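Long-range contacts in putative transcriptional regulator (Bacillus cytotoxicus NVH 391-98, PDB 3K4H), which probably regulates transcription as a LacI-family repressor or activator, its periplasmic-binding-protein-like effector domain holding two linked glucose units here, consistent with sensing a maltose-type sugar: residues A[23-27]-A[199-203]; A[27-31]-A[247-251]; A[133-137]-A[149-153]. All blocks are in the same frame, centred on the assembly; numbering follows the deposited sequence.

Contact 1 of 3, residues A[23-27]-A[199-203]; sequences FQNPF and TDDLI. With GLC (alpha-D-glucopyranose), chain C; GLC (alpha-D-glucopyranose), chain B.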
loop_
_atom_site.group_PDB
_atom_site.type_symbol
_atom_site.label_atom_id
_atom_site.label_comp_id
_atom_site.label_asym_id
_atom_site.label_seq_id
_atom_site.Cartn_x
_atom_site.Cartn_y
_atom_site.Cartn_z
ATOM N N PHE A 23 -26.170 -7.767 -3.444
ATOM C CA PHE A 23 -26.149 -9.129 -2.968
ATOM C C PHE A 23 -26.128 -10.111 -4.110
ATOM O O PHE A 23 -26.062 -11.322 -3.910
ATOM C CB PHE A 23 -27.344 -9.355 -2.046
ATOM C CG PHE A 23 -27.071 -8.984 -0.609
ATOM C CD1 PHE A 23 -27.679 -9.665 0.428
ATOM C CD2 PHE A 23 -26.170 -7.971 -0.290
ATOM C CE1 PHE A 23 -27.386 -9.325 1.753
ATOM C CE2 PHE A 23 -25.891 -7.643 1.024
ATOM C CZ PHE A 23 -26.489 -8.310 2.034
ATOM N N GLN A 24 -26.184 -9.585 -5.322
ATOM C CA GLN A 24 -26.097 -10.409 -6.509
ATOM C C GLN A 24 -24.635 -10.547 -6.837
ATOM O O GLN A 24 -24.247 -11.387 -7.651
ATOM C CB GLN A 24 -26.798 -9.743 -7.667
ATOM C CG GLN A 24 -28.207 -10.084 -7.792
ATOM C CD GLN A 24 -28.948 -9.090 -8.659
ATOM O OE1 GLN A 24 -30.027 -9.388 -9.179
ATOM N NE2 GLN A 24 -28.388 -7.899 -8.809
ATOM N N ASN A 25 -23.831 -9.689 -6.227
ATOM C CA ASN A 25 -22.403 -9.745 -6.406
ATOM C C ASN A 25 -21.761 -10.459 -5.230
ATOM O O ASN A 25 -21.911 -10.021 -4.099
ATOM C CB ASN A 25 -21.813 -8.345 -6.576
ATOM C CG ASN A 25 -20.347 -8.399 -6.896
ATOM O OD1 ASN A 25 -19.654 -9.287 -6.420
ATOM N ND2 ASN A 25 -19.870 -7.490 -7.719
ATOM N N PRO A 26 -21.034 -11.564 -5.473
ATOM C CA PRO A 26 -20.637 -12.268 -4.229
ATOM C C PRO A 26 -19.607 -11.519 -3.405
ATOM O O PRO A 26 -19.352 -11.923 -2.275
ATOM C CB PRO A 26 -20.116 -13.626 -4.700
ATOM C CG PRO A 26 -19.884 -13.482 -6.157
ATOM C CD PRO A 26 -20.692 -12.316 -6.694
ATOM N N PHE A 27 -19.045 -10.423 -3.924
ATOM C CA PHE A 27 -18.167 -9.623 -3.077
ATOM C C PHE A 27 -18.817 -9.240 -1.723
ATOM O O PHE A 27 -18.163 -9.301 -0.644
ATOM C CB PHE A 27 -17.670 -8.361 -3.774
ATOM C CG PHE A 27 -16.783 -7.514 -2.905
ATOM C CD1 PHE A 27 -15.418 -7.753 -2.841
ATOM C CD2 PHE A 27 -17.317 -6.512 -2.109
ATOM C CE1 PHE A 27 -14.585 -6.998 -2.000
ATOM C CE2 PHE A 27 -16.488 -5.756 -1.256
ATOM C CZ PHE A 27 -15.118 -6.006 -1.212
ATOM N N THR A 199 -11.883 -6.826 -13.981
ATOM C CA THR A 199 -11.722 -6.304 -12.623
ATOM C C THR A 199 -12.684 -6.959 -11.624
ATOM O O THR A 199 -12.610 -6.675 -10.437
ATOM C CB THR A 199 -11.909 -4.799 -12.589
ATOM O OG1 THR A 199 -13.169 -4.474 -13.187
ATOM C CG2 THR A 199 -10.799 -4.107 -13.361
ATOM N N ASP A 200 -13.538 -7.868 -12.112
ATOM C CA ASP A 200 -14.503 -8.589 -11.287
ATOM C C ASP A 200 -14.898 -9.952 -11.893
ATOM O O ASP A 200 -15.247 -10.033 -13.070
ATOM C CB ASP A 200 -15.752 -7.717 -11.121
ATOM C CG ASP A 200 -16.781 -8.327 -10.195
ATOM O OD1 ASP A 200 -16.987 -7.723 -9.132
ATOM O OD2 ASP A 200 -17.383 -9.386 -10.506
ATOM N N ASP A 201 -14.892 -11.006 -11.076
ATOM C CA ASP A 201 -15.285 -12.355 -11.502
ATOM C C ASP A 201 -16.609 -12.438 -12.253
ATOM O O ASP A 201 -16.747 -13.253 -13.159
ATOM C CB ASP A 201 -15.286 -13.317 -10.313
ATOM C CG ASP A 201 -13.885 -13.820 -9.969
ATOM O OD1 ASP A 201 -12.930 -13.395 -10.636
ATOM O OD2 ASP A 201 -13.708 -14.645 -9.051
ATOM N N LEU A 202 -17.589 -11.612 -11.893
ATOM C CA LEU A 202 -18.856 -11.624 -12.629
ATOM C C LEU A 202 -18.612 -11.371 -14.098
ATOM O O LEU A 202 -19.196 -12.044 -14.946
ATOM C CB LEU A 202 -19.859 -10.609 -12.092
ATOM C CG LEU A 202 -20.625 -11.147 -10.883
ATOM C CD1 LEU A 202 -21.722 -10.167 -10.443
ATOM C CD2 LEU A 202 -21.163 -12.587 -11.124
ATOM N N ILE A 203 -17.743 -10.401 -14.374
ATOM C CA ILE A 203 -17.394 -10.001 -15.720
ATOM C C ILE A 203 -16.539 -11.095 -16.358
ATOM O O ILE A 203 -16.659 -11.365 -17.540
ATOM C CB ILE A 203 -16.610 -8.677 -15.707
ATOM C CG1 ILE A 203 -17.356 -7.632 -14.864
ATOM C CG2 ILE A 203 -16.379 -8.175 -17.129
ATOM C CD1 ILE A 203 -16.621 -6.313 -14.666
HETATM C C1 GLC C . -16.780 -5.738 -6.880
HETATM C C2 GLC C . -17.459 -4.760 -5.935
HETATM C C3 GLC C . -16.496 -3.653 -5.568
HETATM C C4 GLC C . -15.328 -4.330 -4.875
HETATM C C5 GLC C . -14.580 -5.189 -5.897
HETATM C C6 GLC C . -13.440 -5.964 -5.211
HETATM O O1 GLC C . -16.721 -5.166 -8.161
HETATM O O2 GLC C . -18.579 -4.198 -6.573
HETATM O O3 GLC C . -17.150 -2.698 -4.755
HETATM O O4 GLC C . -14.439 -3.394 -4.305
HETATM O O5 GLC C . -15.459 -6.112 -6.514
HETATM O O6 GLC C . -12.365 -6.233 -6.082
HETATM C C1 GLC B . -14.338 -3.341 -2.887
HETATM C C2 GLC B . -14.507 -1.885 -2.505
HETATM C C3 GLC B . -13.366 -1.126 -3.161
HETATM C C4 GLC B . -12.007 -1.678 -2.691
HETATM C C5 GLC B . -11.939 -3.173 -2.898
HETATM C C6 GLC B . -10.670 -3.695 -2.269
HETATM O O2 GLC B . -15.745 -1.429 -3.001
HETATM O O3 GLC B . -13.584 0.243 -2.908
HETATM O O4 GLC B . -10.962 -1.231 -3.495
HETATM O O5 GLC B . -13.098 -3.820 -2.382
HETATM O O6 GLC B . -9.840 -4.073 -3.333
#

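Contact 2 of 3, residues A[27-31]-A[247-251]; sequences FFPEV and IYQLG. With GLC (alpha-D-glucopyranose), chain C; GLC (alpha-D-glucopyranose), chain B.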
loop_
_atom_site.group_PDB
_atom_site.type_symbol
_atom_site.label_atom_id
_atom_site.label_comp_id
_atom_site.label_asym_id
_atom_site.label_seq_id
_atom_site.Cartn_x
_atom_site.Cartn_y
_atom_site.Cartn_z
ATOM N N PHE A 27 -19.045 -10.423 -3.924
ATOM C CA PHE A 27 -18.167 -9.623 -3.077
ATOM C C PHE A 27 -18.817 -9.240 -1.723
ATOM O O PHE A 27 -18.163 -9.301 -0.644
ATOM C CB PHE A 27 -17.670 -8.361 -3.774
ATOM C CG PHE A 27 -16.783 -7.514 -2.905
ATOM C CD1 PHE A 27 -15.418 -7.753 -2.841
ATOM C CD2 PHE A 27 -17.317 -6.512 -2.109
ATOM C CE1 PHE A 27 -14.585 -6.998 -2.000
ATOM C CE2 PHE A 27 -16.488 -5.756 -1.256
ATOM C CZ PHE A 27 -15.118 -6.006 -1.212
ATOM N N PHE A 28 -20.082 -8.837 -1.777
ATOM C CA PHE A 28 -20.729 -8.245 -0.621
ATOM C C PHE A 28 -21.101 -9.157 0.548
ATOM O O PHE A 28 -20.801 -8.805 1.693
ATOM C CB PHE A 28 -21.834 -7.302 -1.048
ATOM C CG PHE A 28 -21.316 -6.173 -1.863
ATOM C CD1 PHE A 28 -21.394 -6.204 -3.259
ATOM C CD2 PHE A 28 -20.658 -5.103 -1.252
ATOM C CE1 PHE A 28 -20.856 -5.156 -4.030
ATOM C CE2 PHE A 28 -20.134 -4.050 -2.008
ATOM C CZ PHE A 28 -20.222 -4.085 -3.401
ATOM N N PRO A 29 -21.713 -10.332 0.287
ATOM C CA PRO A 29 -21.999 -11.192 1.448
ATOM C C PRO A 29 -20.707 -11.603 2.140
ATOM O O PRO A 29 -20.709 -11.846 3.354
ATOM C CB PRO A 29 -22.674 -12.406 0.829
ATOM C CG PRO A 29 -23.300 -11.852 -0.413
ATOM C CD PRO A 29 -22.349 -10.840 -0.944
ATOM N N GLU A 30 -19.607 -11.679 1.387
ATOM C CA GLU A 30 -18.349 -12.059 1.986
ATOM C C GLU A 30 -17.756 -10.908 2.819
ATOM O O GLU A 30 -17.217 -11.152 3.903
ATOM C CB GLU A 30 -17.382 -12.525 0.910
ATOM C CG GLU A 30 -16.120 -13.138 1.409
ATOM C CD GLU A 30 -16.331 -14.479 2.088
ATOM O OE1 GLU A 30 -17.497 -14.939 2.252
ATOM O OE2 GLU A 30 -15.302 -15.074 2.468
ATOM N N VAL A 31 -17.887 -9.657 2.342
ATOM C CA VAL A 31 -17.321 -8.540 3.097
ATOM C C VAL A 31 -18.108 -8.379 4.364
ATOM O O VAL A 31 -17.524 -8.181 5.432
ATOM C CB VAL A 31 -17.198 -7.228 2.283
ATOM C CG1 VAL A 31 -18.096 -6.173 2.797
ATOM C CG2 VAL A 31 -15.772 -6.714 2.344
ATOM N N ILE A 247 -11.434 -10.898 0.578
ATOM C CA ILE A 247 -12.604 -10.110 0.855
ATOM C C ILE A 247 -12.953 -10.112 2.342
ATOM O O ILE A 247 -13.257 -9.054 2.923
ATOM C CB ILE A 247 -13.801 -10.618 0.038
ATOM C CG1 ILE A 247 -13.529 -10.501 -1.466
ATOM C CG2 ILE A 247 -15.068 -9.828 0.378
ATOM C CD1 ILE A 247 -14.059 -11.660 -2.276
ATOM N N TYR A 248 -12.914 -11.287 2.955
ATOM C CA TYR A 248 -13.331 -11.439 4.331
ATOM C C TYR A 248 -12.475 -10.537 5.217
ATOM O O TYR A 248 -12.982 -9.837 6.095
ATOM C CB TYR A 248 -13.167 -12.904 4.738
ATOM C CG TYR A 248 -13.367 -13.205 6.202
ATOM C CD1 TYR A 248 -14.601 -13.641 6.670
ATOM C CD2 TYR A 248 -12.327 -13.053 7.126
ATOM C CE1 TYR A 248 -14.800 -13.936 8.020
ATOM C CE2 TYR A 248 -12.508 -13.336 8.476
ATOM C CZ TYR A 248 -13.751 -13.787 8.906
ATOM O OH TYR A 248 -13.985 -14.065 10.227
ATOM N N GLN A 249 -11.165 -10.566 4.995
ATOM C CA GLN A 249 -10.248 -9.844 5.859
ATOM C C GLN A 249 -10.417 -8.335 5.627
ATOM O O GLN A 249 -10.296 -7.551 6.580
ATOM C CB GLN A 249 -8.809 -10.314 5.655
ATOM C CG GLN A 249 -8.014 -10.417 6.952
ATOM C CD GLN A 249 -8.566 -11.448 7.989
ATOM O OE1 GLN A 249 -8.809 -12.627 7.670
ATOM N NE2 GLN A 249 -8.711 -11.001 9.246
ATOM N N LEU A 250 -10.762 -7.942 4.394
ATOM C CA LEU A 250 -11.097 -6.559 4.112
ATOM C C LEU A 250 -12.211 -6.146 5.055
ATOM O O LEU A 250 -12.150 -5.082 5.634
ATOM C CB LEU A 250 -11.550 -6.357 2.656
ATOM C CG LEU A 250 -10.566 -6.433 1.478
ATOM C CD1 LEU A 250 -11.346 -6.235 0.177
ATOM C CD2 LEU A 250 -9.410 -5.426 1.566
ATOM N N GLY A 251 -13.216 -7.005 5.217
ATOM C CA GLY A 251 -14.398 -6.696 6.015
ATOM C C GLY A 251 -14.074 -6.640 7.488
ATOM O O GLY A 251 -14.451 -5.698 8.185
HETATM C C1 GLC C . -16.780 -5.738 -6.880
HETATM C C2 GLC C . -17.459 -4.760 -5.935
HETATM C C3 GLC C . -16.496 -3.653 -5.568
HETATM C C4 GLC C . -15.328 -4.330 -4.875
HETATM C C5 GLC C . -14.580 -5.189 -5.897
HETATM C C6 GLC C . -13.440 -5.964 -5.211
HETATM O O1 GLC C . -16.721 -5.166 -8.161
HETATM O O2 GLC C . -18.579 -4.198 -6.573
HETATM O O3 GLC C . -17.150 -2.698 -4.755
HETATM O O4 GLC C . -14.439 -3.394 -4.305
HETATM O O5 GLC C . -15.459 -6.112 -6.514
HETATM O O6 GLC C . -12.365 -6.233 -6.082
HETATM C C1 GLC B . -14.338 -3.341 -2.887
HETATM C C2 GLC B . -14.507 -1.885 -2.505
HETATM C C3 GLC B . -13.366 -1.126 -3.161
HETATM C C4 GLC B . -12.007 -1.678 -2.691
HETATM C C5 GLC B . -11.939 -3.173 -2.898
HETATM C C6 GLC B . -10.670 -3.695 -2.269
HETATM O O2 GLC B . -15.745 -1.429 -3.001
HETATM O O3 GLC B . -13.584 0.243 -2.908
HETATM O O4 GLC B . -10.962 -1.231 -3.495
HETATM O O5 GLC B . -13.098 -3.820 -2.382
HETATM O O6 GLC B . -9.840 -4.073 -3.333
#

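Contact 3 of 3, residues A[133-137]-A[149-153]; sequences QIAFI and RLAGM. With GLC (alpha-D-glucopyranose), chain C.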
loop_
_atom_site.group_PDB
_atom_site.type_symbol
_atom_site.label_atom_id
_atom_site.label_comp_id
_atom_site.label_asym_id
_atom_site.label_seq_id
_atom_site.Cartn_x
_atom_site.Cartn_y
_atom_site.Cartn_z
ATOM N N GLN A 133 -1.288 -7.606 -26.849
ATOM C CA GLN A 133 -2.552 -6.938 -27.118
ATOM C C GLN A 133 -3.498 -7.400 -26.012
ATOM O O GLN A 133 -4.139 -8.465 -26.084
ATOM C CB GLN A 133 -3.067 -7.237 -28.536
ATOM C CG GLN A 133 -1.964 -7.533 -29.550
ATOM C CD GLN A 133 -2.397 -7.396 -31.007
ATOM O OE1 GLN A 133 -1.789 -6.639 -31.775
ATOM N NE2 GLN A 133 -3.435 -8.133 -31.402
ATOM N N ILE A 134 -3.529 -6.585 -24.962
ATOM C CA ILE A 134 -4.148 -6.925 -23.689
ATOM C C ILE A 134 -5.224 -5.881 -23.406
ATOM O O ILE A 134 -4.956 -4.687 -23.481
ATOM C CB ILE A 134 -3.076 -6.931 -22.587
ATOM C CG1 ILE A 134 -1.959 -7.926 -22.947
ATOM C CG2 ILE A 134 -3.679 -7.218 -21.217
ATOM C CD1 ILE A 134 -0.636 -7.667 -22.253
ATOM N N ALA A 135 -6.440 -6.343 -23.132
ATOM C CA ALA A 135 -7.589 -5.493 -22.855
ATOM C C ALA A 135 -8.014 -5.571 -21.396
ATOM O O ALA A 135 -7.734 -6.556 -20.692
ATOM C CB ALA A 135 -8.771 -5.877 -23.737
ATOM N N PHE A 136 -8.731 -4.525 -20.979
ATOM C CA PHE A 136 -9.125 -4.299 -19.604
ATOM C C PHE A 136 -10.607 -4.105 -19.665
ATOM O O PHE A 136 -11.101 -3.395 -20.553
ATOM C CB PHE A 136 -8.446 -3.017 -19.133
ATOM C CG PHE A 136 -9.034 -2.420 -17.905
ATOM C CD1 PHE A 136 -8.453 -2.657 -16.663
ATOM C CD2 PHE A 136 -10.148 -1.595 -17.986
ATOM C CE1 PHE A 136 -8.997 -2.105 -15.510
ATOM C CE2 PHE A 136 -10.717 -1.035 -16.847
ATOM C CZ PHE A 136 -10.149 -1.280 -15.602
ATOM N N ILE A 137 -11.327 -4.754 -18.760
ATOM C CA ILE A 137 -12.760 -4.568 -18.645
ATOM C C ILE A 137 -13.092 -4.337 -17.191
ATOM O O ILE A 137 -12.837 -5.201 -16.354
ATOM C CB ILE A 137 -13.546 -5.790 -19.053
ATOM C CG1 ILE A 137 -13.082 -6.340 -20.411
ATOM C CG2 ILE A 137 -15.051 -5.483 -19.029
ATOM C CD1 ILE A 137 -13.798 -7.659 -20.774
ATOM N N ARG A 149 -6.858 -0.297 -10.764
ATOM C CA ARG A 149 -6.640 -1.512 -11.545
ATOM C C ARG A 149 -6.306 -1.168 -12.992
ATOM O O ARG A 149 -5.314 -1.677 -13.532
ATOM C CB ARG A 149 -7.802 -2.481 -11.406
ATOM C CG ARG A 149 -7.675 -3.254 -10.124
ATOM C CD ARG A 149 -8.797 -4.199 -9.860
ATOM N NE ARG A 149 -8.756 -4.600 -8.458
ATOM C CZ ARG A 149 -9.757 -5.154 -7.783
ATOM N NH1 ARG A 149 -10.908 -5.400 -8.366
ATOM N NH2 ARG A 149 -9.608 -5.459 -6.504
ATOM N N LEU A 150 -7.068 -0.255 -13.590
ATOM C CA LEU A 150 -6.625 0.348 -14.829
ATOM C C LEU A 150 -5.201 0.881 -14.773
ATOM O O LEU A 150 -4.393 0.575 -15.635
ATOM C CB LEU A 150 -7.557 1.458 -15.281
ATOM C CG LEU A 150 -7.184 1.960 -16.674
ATOM C CD1 LEU A 150 -7.061 0.804 -17.671
ATOM C CD2 LEU A 150 -8.185 2.974 -17.174
ATOM N N ALA A 151 -4.894 1.685 -13.760
ATOM C CA ALA A 151 -3.621 2.415 -13.711
ATOM C C ALA A 151 -2.428 1.469 -13.700
ATOM O O ALA A 151 -1.485 1.673 -14.428
ATOM C CB ALA A 151 -3.592 3.350 -12.517
ATOM N N GLY A 152 -2.499 0.427 -12.878
ATOM C CA GLY A 152 -1.449 -0.584 -12.770
ATOM C C GLY A 152 -1.206 -1.390 -14.030
ATOM O O GLY A 152 -0.069 -1.666 -14.367
HETATM N N MSE A 153 -2.262 -1.784 -14.732
HETATM C CA MSE A 153 -2.066 -2.563 -15.946
HETATM C C MSE A 153 -1.514 -1.654 -17.069
HETATM O O MSE A 153 -0.627 -2.049 -17.857
HETATM C CB MSE A 153 -3.362 -3.254 -16.371
HETATM C CG MSE A 153 -3.965 -2.709 -17.650
HETATM SE SE MSE A 153 -4.876 -4.093 -18.678
HETATM C CE MSE A 153 -4.910 -3.175 -20.397
HETATM C C1 GLC C . -16.780 -5.738 -6.880
HETATM C C2 GLC C . -17.459 -4.760 -5.935
HETATM C C3 GLC C . -16.496 -3.653 -5.568
HETATM C C4 GLC C . -15.328 -4.330 -4.875
HETATM C C5 GLC C . -14.580 -5.189 -5.897
HETATM C C6 GLC C . -13.440 -5.964 -5.211
HETATM O O1 GLC C . -16.721 -5.166 -8.161
HETATM O O2 GLC C . -18.579 -4.198 -6.573
HETATM O O3 GLC C . -17.150 -2.698 -4.755
HETATM O O4 GLC C . -14.439 -3.394 -4.305
HETATM O O5 GLC C . -15.459 -6.112 -6.514
HETATM O O6 GLC C . -12.365 -6.233 -6.082
#

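Contact 1 of 3, residues A[23-27]-A[199-203]
Residues 23-26 form a loop that leads into helix 27-41 at Phe27 and faces residues 199-203, where the chain leaves strand 195-198 and enters helix 201-213. The backbones keep their distance: the closest CA atoms, those of Asn25 and Leu202, are 7.4 Å apart, and the two segments bury only 152 Å² between them. Side chains bridge the gap. Asn25 ND2 donates a hydrogen bond of 3.2 Å to Asp200 OD1, while Asn25 OD1 turns back to accept from Phe27 N at 2.8 Å and so caps the turn leading into helix 27-41. An amide, donor and acceptor at once, suits this double task. In the type I periplasmic-binding-protein fold of LacI-family effector domains two lobes enclose a sugar between them, and this contact spans that cleft. Asp200 works on both sides of its carboxylate: as N-cap, its OD2 takes the hydrogen bond from Leu202 N at 2.6 Å, and its OD1 also accepts from O1 of the chain C glucose at 2.7 Å. Farther from the sugar, Leu202 supplies the apolar part, its CD1 lying 4.1 Å from Asn25 CA and its CG 4.3 Å from Pro26 CD. Asn228 gives the glycan another hydrogen bond from the same lobe as Asp200.

Contact 2 of 3, residues A[27-31]-A[247-251]
Phe27 lays one face of its ring over the chain C glucose near C4, and Ile247 covers the opposite face: Ile247 CG2 stands 4.0 Å from the ring centroid, 23° off the normal, in a CH-pi contact. Leu250 closes the ring edge, with its CD1 4.0 Å from Phe27 CE1. A flat aromatic suits this place because one face can lie against the C-H groups of a sugar while the other rests on a branched aliphatic chain. Leu250 also reaches the second glucose, its CD1 lying 3.6 Å from C6 of the chain B unit.

Behind the sugar, helices 27-41 and 247-264 of the same lobe meet at their N-terminal ends. The axes of the two segments cross at -52° and approach to 8.3 Å, burying 346 Å². Val31 fills the space between them, its CG2 3.7 Å from Ile247 CG2 and 4.2 Å from Leu250 CB. Gly251 allows the close approach: its CA lies 3.5 Å from Val31 O in a CA-H...O contact, and an ideal CB would come within 2.1 Å of that oxygen. On the outer side Glu30 presses its CB against Ile247 CG2 at 3.6 Å and spends its carboxylate in a salt bridge to Arg33, while Tyr248 OH hydrogen-bonds Ser37. No conventional hydrogen bond crosses between the segments, so apolar and C-H contacts hold them, and their pocket wall meets the sugar with an aromatic face and aliphatic carbons, leaving hydroxyls to polar residues elsewhere.

Contact 3 of 3, residues A[133-137]-A[149-153]
Strand 134-138 and helix 144-159 are the first two elements of a beta-alpha-beta unit completed by strand 169-171, and the helix segment runs at 170° to the strand, with axes 9.7 Å apart. Arg149 comes first. Its CB is 4.3 Å from Phe136 CE1, but its long side chain leads away to the pocket, where NH1 and NH2 donate to O6 of the chain C glucose at 2.8 and 2.9 Å; NH2 also bonds Asn115 OD1, and Phe227 adds a cation-pi contact. A guanidinium, with several donors on a flat group, can serve all these partners. Next, Leu150 lies across the face of Phe136, its CD1 3.8 Å from the ring centroid and 11° off the normal, a CH-pi contact. One turn on, the selenomethionine Met153 puts its flexible, apolar chain between helix and sheet: SE is 3.8 Å from Phe136 CB and 4.2 Å from Ile134 CG2, and CE comes to 3.4 Å from Ile134 O.

The three contacts meet around the chain C glucose, which each of them touches. Contacts 1 and 2, with centres 12 Å apart, share Phe27 and both reach the chain B glucose, which is joined through its C1 to O4 of the chain C unit. Contact 2 lies within one lobe and contact 3 within the other, their centres 24 Å apart, while contact 1 spans the cleft. Contact 1 joins contact 3 directly, centres 18 Å apart: Thr199 N probably hydrogen-bonds Ile137 O at 3.0 Å, just past the end of strand 195-198, which neighbours strand 134-138. The chain C glucose is thus held by residues of both lobes, and the three contacts together line the cleft.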